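PDB 5JMU: peptidoglycan N-acetylglucosamine deacetylase from Agathobacter rectalis, which probably removes acetyl groups from N-acetylglucosamine units of peptidoglycan, using the zinc-bound catalytic domain that makes up this fragment. Local coordinates for residues A[61-64]-A[65-68]. Numbering follows the deposited sequence.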
loop_
_atom_site.group_PDB
_atom_site.type_symbol
_atom_site.label_atom_id
_atom_site.label_comp_id
_atom_site.label_asym_id
_atom_site.label_seq_id
_atom_site.Cartn_x
_atom_site.Cartn_y
_atom_site.Cartn_z
ATOM N N ASN A 61 -11.968 -7.989 10.540
ATOM C CA ASN A 61 -12.936 -6.904 10.683
ATOM C C ASN A 61 -12.304 -5.522 10.677
ATOM O O ASN A 61 -13.014 -4.527 10.483
ATOM C CB ASN A 61 -13.728 -7.084 11.964
ATOM C CG ASN A 61 -12.830 -7.039 13.187
ATOM O OD1 ASN A 61 -11.790 -7.713 13.222
ATOM N ND2 ASN A 61 -13.208 -6.226 14.203
HETATM N N MSE A 62 -10.972 -5.440 10.843
HETATM C CA MSE A 62 -10.322 -4.125 10.704
HETATM C C MSE A 62 -10.398 -3.574 9.304
HETATM O O MSE A 62 -10.274 -2.359 9.116
HETATM C CB MSE A 62 -8.865 -4.168 11.133
HETATM C CG MSE A 62 -8.645 -4.339 12.618
HETATM SE SE MSE A 62 -9.430 -2.896 13.699
HETATM C CE MSE A 62 -11.130 -3.630 14.029
ATOM N N ILE A 63 -10.623 -4.441 8.316
ATOM C CA ILE A 63 -10.793 -3.953 6.945
ATOM C C ILE A 63 -12.088 -3.116 6.872
ATOM O O ILE A 63 -12.114 -2.040 6.260
ATOM C CB ILE A 63 -10.842 -5.108 5.963
ATOM C CG1 ILE A 63 -9.480 -5.784 5.941
ATOM C CG2 ILE A 63 -11.310 -4.649 4.545
ATOM C CD1 ILE A 63 -9.478 -7.133 5.150
ATOM N N ALA A 64 -13.153 -3.614 7.496
ATOM C CA ALA A 64 -14.385 -2.836 7.587
ATOM C C ALA A 64 -14.135 -1.513 8.296
ATOM O O ALA A 64 -14.634 -0.492 7.880
ATOM C CB ALA A 64 -15.501 -3.636 8.319
ATOM N N GLU A 65 -13.376 -1.541 9.389
ATOM C CA GLU A 65 -13.100 -0.305 10.139
ATOM C C GLU A 65 -12.259 0.694 9.326
ATOM O O GLU A 65 -12.473 1.920 9.421
ATOM C CB GLU A 65 -12.391 -0.642 11.463
ATOM C CG GLU A 65 -12.413 0.508 12.470
ATOM C CD GLU A 65 -13.819 0.934 12.939
ATOM O OE1 GLU A 65 -14.782 0.135 12.878
ATOM O OE2 GLU A 65 -13.962 2.092 13.394
ATOM N N GLU A 66 -11.288 0.191 8.564
ATOM C CA GLU A 66 -10.475 1.080 7.736
ATOM C C GLU A 66 -11.361 1.864 6.765
ATOM O O GLU A 66 -11.239 3.088 6.610
ATOM C CB GLU A 66 -9.412 0.283 6.965
ATOM C CG GLU A 66 -8.293 -0.213 7.894
ATOM C CD GLU A 66 -7.416 -1.296 7.275
ATOM O OE1 GLU A 66 -7.628 -1.713 6.111
ATOM O OE2 GLU A 66 -6.522 -1.811 8.014
ATOM N N ALA A 67 -12.261 1.152 6.105
ATOM C CA ALA A 67 -13.136 1.812 5.143
ATOM C C ALA A 67 -14.106 2.751 5.865
ATOM O O ALA A 67 -14.346 3.876 5.388
ATOM C CB ALA A 67 -13.896 0.776 4.291
ATOM N N LYS A 68 -14.672 2.303 6.993
ATOM C CA LYS A 68 -15.644 3.120 7.704
ATOM C C LYS A 68 -15.050 4.446 8.109
ATOM O O LYS A 68 -15.775 5.480 8.105
ATOM C CB LYS A 68 -16.178 2.375 8.954
ATOM C CG LYS A 68 -17.108 3.155 9.858
ATOM C CD LYS A 68 -17.544 2.286 11.043
ATOM C CE LYS A 68 -18.593 3.003 11.891
ATOM N NZ LYS A 68 -18.884 2.250 13.164
#
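Glu66 N donates to Met62 O at 2.8 Å, the shortest of four successive i to i+4 backbone bonds that make 61-68 one short alpha-helix. In the other three, Glu65 N donates to Asn61 O, Ala67 N to Ile63 O and Lys68 N to Ala64 O.

Side-chain contact is local: methylene and methyl carbons rest mainly against carbonyl oxygens of the previous turn, and Met62 with Glu65 gives the contact between two side chains. These two run alongside each other in the same direction. Bends at chi2 and chi3 fold the Met62 chain so that its terminal CE comes 4.1 Å from Glu65 CB. The Glu65 carboxylate takes up a salt bridge from OE2 to Arg69 NE. Glu66 leans back over the preceding turn: with CG set beside its own N (chi1 -72°), that carbon passes 3.2 Å from Met62 O. Farther out, OE1 lies 4.0 Å from Ile63 CA; it is buried without a polar partner, which may favour a protonated carboxyl group.

The helix is the crossover of a beta-alpha-beta unit between strands 49-53 and 72-77. Glu66 packs on Phe50, Val52 and Val73 of these strands and on Thr34 and Leu38 of helix 34-43, so an alanine here would probably open a gap between the sheet and that helix. Met62 and Glu65 also face helix 34-43, through Gln35 and Leu38, while Ile63, Ala64 and Ala67 meet helix 89-107.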